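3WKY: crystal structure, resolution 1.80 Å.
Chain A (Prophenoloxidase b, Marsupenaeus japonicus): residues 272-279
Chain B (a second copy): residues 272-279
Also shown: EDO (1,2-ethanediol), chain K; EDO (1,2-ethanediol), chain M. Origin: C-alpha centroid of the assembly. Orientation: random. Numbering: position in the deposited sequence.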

ATOM      1  N   SER A 272      -4.161 -24.375 -18.360  1.00 18.41           N
ATOM      2  CA  SER A 272      -4.489 -23.230 -17.521  1.00 17.56           C
ATOM      3  C   SER A 272      -3.911 -21.952 -18.112  1.00 15.98           C
ATOM      4  O   SER A 272      -2.900 -21.978 -18.821  1.00 17.69           O
ATOM      5  N   SER A 273      -4.574 -20.839 -17.826  1.00 15.28           N
ATOM      6  CA  SER A 273      -4.113 -19.528 -18.266  1.00 13.91           C
ATOM      7  C   SER A 273      -3.597 -18.761 -17.051  1.00 15.05           C
ATOM      8  O   SER A 273      -3.669 -19.245 -15.918  1.00 16.48           O
ATOM      9  N   ARG A 274      -3.096 -17.558 -17.282  1.00 16.25           N
ATOM     10  CA  ARG A 274      -2.651 -16.715 -16.186  1.00 14.02           C
ATOM     11  C   ARG A 274      -3.144 -15.310 -16.459  1.00 12.91           C
ATOM     12  O   ARG A 274      -2.802 -14.725 -17.477  1.00 14.17           O
ATOM     13  N   GLN A 275      -3.965 -14.780 -15.553  1.00 14.48           N
ATOM     14  CA  GLN A 275      -4.486 -13.424 -15.704  1.00 13.12           C
ATOM     15  C   GLN A 275      -3.371 -12.398 -15.595  1.00 10.07           C
ATOM     16  O   GLN A 275      -2.347 -12.644 -14.943  1.00 12.76           O
ATOM     17  N   ASP A 276      -3.578 -11.236 -16.206  1.00 11.20           N
ATOM     18  CA  ASP A 276      -2.690 -10.101 -15.947  1.00 14.85           C
ATOM     19  C   ASP A 276      -2.577  -9.849 -14.437  1.00 16.22           C
ATOM     20  O   ASP A 276      -3.535 -10.086 -13.676  1.00 14.83           O
ATOM     21  N   SER A 277      -1.411  -9.363 -14.013  1.00 14.43           N
ATOM     22  CA  SER A 277      -1.175  -8.984 -12.614  1.00 13.99           C
ATOM     23  C   SER A 277      -1.361 -10.138 -11.639  1.00 16.30           C
ATOM     24  O   SER A 277      -2.069  -9.999 -10.643  1.00 14.64           O
ATOM     25  N   THR A 278      -0.712 -11.263 -11.924  1.00 15.35           N
ATOM     26  CA  THR A 278      -0.743 -12.424 -11.041  1.00 14.79           C
ATOM     27  C   THR A 278       0.568 -12.497 -10.254  1.00 13.32           C
ATOM     28  O   THR A 278       1.656 -12.354 -10.831  1.00 13.35           O
ATOM     29  N   PHE A 279       0.474 -12.718  -8.945  1.00 13.91           N
ATOM     30  CA  PHE A 279       1.672 -12.838  -8.114  1.00 16.08           C
ATOM     31  C   PHE A 279       2.367 -14.189  -8.271  1.00 11.15           C
ATOM     32  O   PHE A 279       1.726 -15.228  -8.467  1.00 16.17           O
TER
ATOM     33  N   SER B 272     -14.439 -19.413 -19.081  1.00 17.53           N
ATOM     34  CA  SER B 272     -13.338 -18.770 -18.376  1.00 17.27           C
ATOM     35  C   SER B 272     -13.472 -18.967 -16.875  1.00 16.70           C
ATOM     36  O   SER B 272     -14.578 -19.125 -16.351  1.00 17.85           O
ATOM     37  N   SER B 273     -12.333 -18.968 -16.195  1.00 14.97           N
ATOM     38  CA  SER B 273     -12.290 -19.079 -14.746  1.00 14.12           C
ATOM     39  C   SER B 273     -11.915 -17.717 -14.147  1.00 14.70           C
ATOM     40  O   SER B 273     -11.639 -16.753 -14.868  1.00 17.18           O
ATOM     41  N   ARG B 274     -11.890 -17.648 -12.826  1.00 16.65           N
ATOM     42  CA  ARG B 274     -11.452 -16.438 -12.152  1.00 14.46           C
ATOM     43  C   ARG B 274     -10.523 -16.830 -11.017  1.00 13.40           C
ATOM     44  O   ARG B 274     -10.915 -17.566 -10.124  1.00 14.33           O
ATOM     45  N   GLN B 275      -9.281 -16.353 -11.067  1.00 13.77           N
ATOM     46  CA  GLN B 275      -8.316 -16.668 -10.013  1.00 13.16           C
ATOM     47  C   GLN B 275      -8.737 -16.046  -8.689  1.00  9.63           C
ATOM     48  O   GLN B 275      -9.450 -15.041  -8.672  1.00 13.32           O
ATOM     49  N   ASP B 276      -8.274 -16.629  -7.589  1.00 10.88           N
ATOM     50  CA  ASP B 276      -8.391 -15.962  -6.294  1.00 15.38           C
ATOM     51  C   ASP B 276      -7.803 -14.552  -6.384  1.00 14.31           C
ATOM     52  O   ASP B 276      -6.834 -14.312  -7.132  1.00 13.66           O
ATOM     53  N   SER B 277      -8.377 -13.630  -5.613  1.00 14.19           N
ATOM     54  CA  SER B 277      -7.863 -12.257  -5.505  1.00 15.51           C
ATOM     55  C   SER B 277      -7.844 -11.507  -6.839  1.00 16.99           C
ATOM     56  O   SER B 277      -6.820 -10.943  -7.217  1.00 15.17           O
ATOM     57  N   THR B 278      -8.983 -11.493  -7.531  1.00 15.20           N
ATOM     58  CA  THR B 278      -9.132 -10.770  -8.791  1.00 14.09           C
ATOM     59  C   THR B 278      -9.949  -9.495  -8.550  1.00 13.18           C
ATOM     60  O   THR B 278     -10.990  -9.532  -7.886  1.00 13.20           O
ATOM     61  N   PHE B 279      -9.481  -8.370  -9.077  1.00 14.75           N
ATOM     62  CA  PHE B 279     -10.200  -7.106  -8.916  1.00 15.62           C
ATOM     63  C   PHE B 279     -11.422  -7.011  -9.822  1.00 11.99           C
ATOM     64  O   PHE B 279     -11.439  -7.531 -10.942  1.00 16.55           O
TER

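Two copies of the same loop meet here without regular helix or strand, and the contact centres on one residue type. A:Gln275 and B:Gln275 are the only side chains whose CA-to-CB bonds point toward the other stretch; both take chi1 m and chi2 t, and together they supply most of the 246 Å² buried between the stretches. Glutamine suits the place because its long, uncharged arm reaches across the gap and ends in an amide that can donate and accept at once.

The direct hydrogen bonds use both ends of that amide. The backbone N of B:Gln275 donates to OE1 of A:Gln275 (2.9 Å, nearly straight), while NE2 of A:Gln275 donates to OG1 of B:Thr278 at 3.0 Å. The amide of B:Gln275 occupies the matching position against chain A, but its orientation is probably reversed in the model, so its individual bonds remain open.

Each threonine, chi1 m and set sideways to the contact, also braces its own loop: OG1 of A:Thr278 donates to O of A:Gln275, and OG1 of B:Thr278 to O of B:Gln275, both at 2.7 Å. A hydroxyl can donate within its loop and still accept, as that of B:Thr278 does.

One water donates to OE1 of A:Gln275 (2.9 Å) and to O of B:Ser273 (3.1 Å), bridging the chains.

Two ethanediols, probably from the crystallisation liquor, fill neighbouring space. In chain K, O2 accepts from NE2 of A:Gln275 (2.9 Å) and donates to O of A:Asp276 (2.7 Å), while O1 accepts from N of B:Phe279 (2.9 Å). In chain M, O1 accepts from N of A:Phe279 (2.9 Å) and lies at that ring's edge.

A:Arg274 and B:Arg274 point away, their guanidinium groups hydrogen-bonded elsewhere in the structure.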

ATOM      1  CB  SER A 272      -3.954 -23.448 -16.110  1.00 18.07           C
ATOM      2  OG  SER A 272      -4.670 -24.510 -15.495  1.00 22.57           O
ATOM      3  CB  SER A 273      -5.271 -18.760 -18.897  1.00 17.78           C
ATOM      4  OG  SER A 273      -5.793 -19.441 -20.031  1.00 19.16           O
ATOM      5  CB  ARG A 274      -1.121 -16.698 -16.075  1.00 15.05           C
ATOM      6  CG  ARG A 274      -0.622 -15.894 -14.851  1.00 14.38           C
ATOM      7  CD  ARG A 274       0.908 -15.778 -14.811  1.00 11.49           C
ATOM      8  NE  ARG A 274       1.407 -15.019 -15.965  1.00 13.16           N
ATOM      9  CZ  ARG A 274       1.957 -15.548 -17.058  1.00 16.64           C
ATOM     10  NH1 ARG A 274       2.117 -16.863 -17.174  1.00 13.55           N
ATOM     11  NH2 ARG A 274       2.352 -14.749 -18.046  1.00 15.24           N
ATOM     12  CB  GLN A 275      -5.539 -13.143 -14.621  1.00 11.60           C
ATOM     13  CG  GLN A 275      -6.792 -13.998 -14.802  1.00 11.06           C
ATOM     14  CD  GLN A 275      -7.701 -13.993 -13.591  1.00 13.95           C
ATOM     15  OE1 GLN A 275      -8.531 -14.889 -13.444  1.00 13.20           O
ATOM     16  NE2 GLN A 275      -7.550 -12.991 -12.716  1.00 12.31           N
ATOM     17  CB  ASP A 276      -3.215  -8.822 -16.610  1.00 16.94           C
ATOM     18  CG  ASP A 276      -3.105  -8.832 -18.131  1.00 19.32           C
ATOM     19  OD1 ASP A 276      -2.269  -9.555 -18.721  1.00 17.38           O
ATOM     20  OD2 ASP A 276      -3.855  -8.059 -18.757  1.00 21.11           O
ATOM     21  CB  SER A 277      -2.074  -7.807 -12.203  1.00 19.10           C
ATOM     22  OG  SER A 277      -1.913  -6.736 -13.121  1.00 20.99           O
ATOM     23  CB  THR A 278      -0.954 -13.712 -11.873  1.00 14.11           C
ATOM     24  OG1 THR A 278      -2.261 -13.667 -12.471  1.00 14.89           O
ATOM     25  CG2 THR A 278      -0.842 -14.964 -10.997  1.00 13.71           C
ATOM     26  CB  PHE A 279       1.351 -12.614  -6.626  1.00 14.54           C
ATOM     27  CG  PHE A 279       1.040 -11.178  -6.276  1.00 18.33           C
ATOM     28  CD1 PHE A 279       2.059 -10.304  -5.903  1.00 15.62           C
ATOM     29  CD2 PHE A 279      -0.272 -10.708  -6.302  1.00 19.11           C
ATOM     30  CE1 PHE A 279       1.778  -8.983  -5.566  1.00 19.41           C
ATOM     31  CE2 PHE A 279      -0.557  -9.387  -5.981  1.00 22.75           C
ATOM     32  CZ  PHE A 279       0.467  -8.522  -5.614  1.00 21.55           C
TER
ATOM     33  CB  SER B 272     -13.304 -17.281 -18.699  1.00 17.50           C
ATOM     34  OG  SER B 272     -12.967 -17.098 -20.068  1.00 22.76           O
ATOM     35  CB  SER B 273     -11.258 -20.124 -14.328  1.00 18.00           C
ATOM     36  OG  SER B 273     -11.544 -21.414 -14.864  1.00 18.38           O
ATOM     37  CB  ARG B 274     -12.636 -15.649 -11.591  1.00 14.91           C
ATOM     38  CG  ARG B 274     -12.215 -14.315 -10.932  1.00 13.90           C
ATOM     39  CD  ARG B 274     -13.406 -13.601 -10.273  1.00 11.31           C
ATOM     40  NE  ARG B 274     -13.920 -14.363  -9.129  1.00 12.61           N
ATOM     41  CZ  ARG B 274     -15.015 -15.122  -9.149  1.00 16.76           C
ATOM     42  NH1 ARG B 274     -15.749 -15.232 -10.256  1.00 13.17           N
ATOM     43  NH2 ARG B 274     -15.369 -15.782  -8.059  1.00 14.77           N
ATOM     44  CB  GLN B 275      -6.926 -16.139 -10.391  1.00 12.53           C
ATOM     45  CG  GLN B 275      -6.359 -16.841 -11.603  1.00 11.61           C
ATOM     46  CD  GLN B 275      -5.132 -16.155 -12.166  1.00 14.69           C
ATOM     47  OE1 GLN B 275      -4.506 -15.293 -11.521  1.00 17.02           O
ATOM     48  NE2 GLN B 275      -4.783 -16.529 -13.374  1.00  9.09           N
ATOM     49  CB  ASP B 276      -7.635 -16.736  -5.207  1.00 17.25           C
ATOM     50  CG  ASP B 276      -8.312 -18.042  -4.808  1.00 20.31           C
ATOM     51  OD1 ASP B 276      -9.533 -18.226  -5.014  1.00 17.52           O
ATOM     52  OD2 ASP B 276      -7.609 -18.896  -4.238  1.00 22.39           O
ATOM     53  CB  SER B 277      -6.456 -12.237  -4.872  1.00 19.91           C
ATOM     54  OG  SER B 277      -6.463 -12.912  -3.619  1.00 21.17           O
ATOM     55  CB  THR B 278      -9.846 -11.673  -9.828  1.00 14.65           C
ATOM     56  OG1 THR B 278      -8.996 -12.787 -10.137  1.00 14.77           O
ATOM     57  CG2 THR B 278     -10.163 -10.910 -11.112  1.00 14.56           C
ATOM     58  CB  PHE B 279      -9.274  -5.909  -9.195  1.00 15.89           C
ATOM     59  CG  PHE B 279      -8.248  -5.675  -8.114  1.00 18.18           C
ATOM     60  CD1 PHE B 279      -8.547  -4.873  -7.018  1.00 17.06           C
ATOM     61  CD2 PHE B 279      -6.991  -6.265  -8.190  1.00 19.08           C
ATOM     62  CE1 PHE B 279      -7.605  -4.649  -6.019  1.00 20.02           C
ATOM     63  CE2 PHE B 279      -6.049  -6.059  -7.194  1.00 21.21           C
ATOM     64  CZ  PHE B 279      -6.348  -5.247  -6.108  1.00 19.18           C
TER
HETATM   65  C1  EDO K 709      -5.872  -9.178 -10.475  1.00 21.66           C
HETATM   66  O1  EDO K 709      -7.126  -8.566 -10.810  1.00 18.14           O
HETATM   67  C2  EDO K 709      -5.830 -10.607 -11.013  1.00 22.51           C
HETATM   68  O2  EDO K 709      -5.829 -10.612 -12.453  1.00 17.19           O
HETATM   69  C1  EDO M 711      -3.339 -12.435  -7.976  1.00 22.80           C
HETATM   70  O1  EDO M 711      -2.181 -13.264  -7.818  1.00 18.09           O
HETATM   71  C2  EDO M 711      -4.227 -12.966  -9.102  1.00 21.81           C
HETATM   72  O2  EDO M 711      -4.758 -14.266  -8.794  1.00 17.32           O
HETATM   73  O   HOH W   1      -8.583 -16.901 -15.505  1.00 19.24           O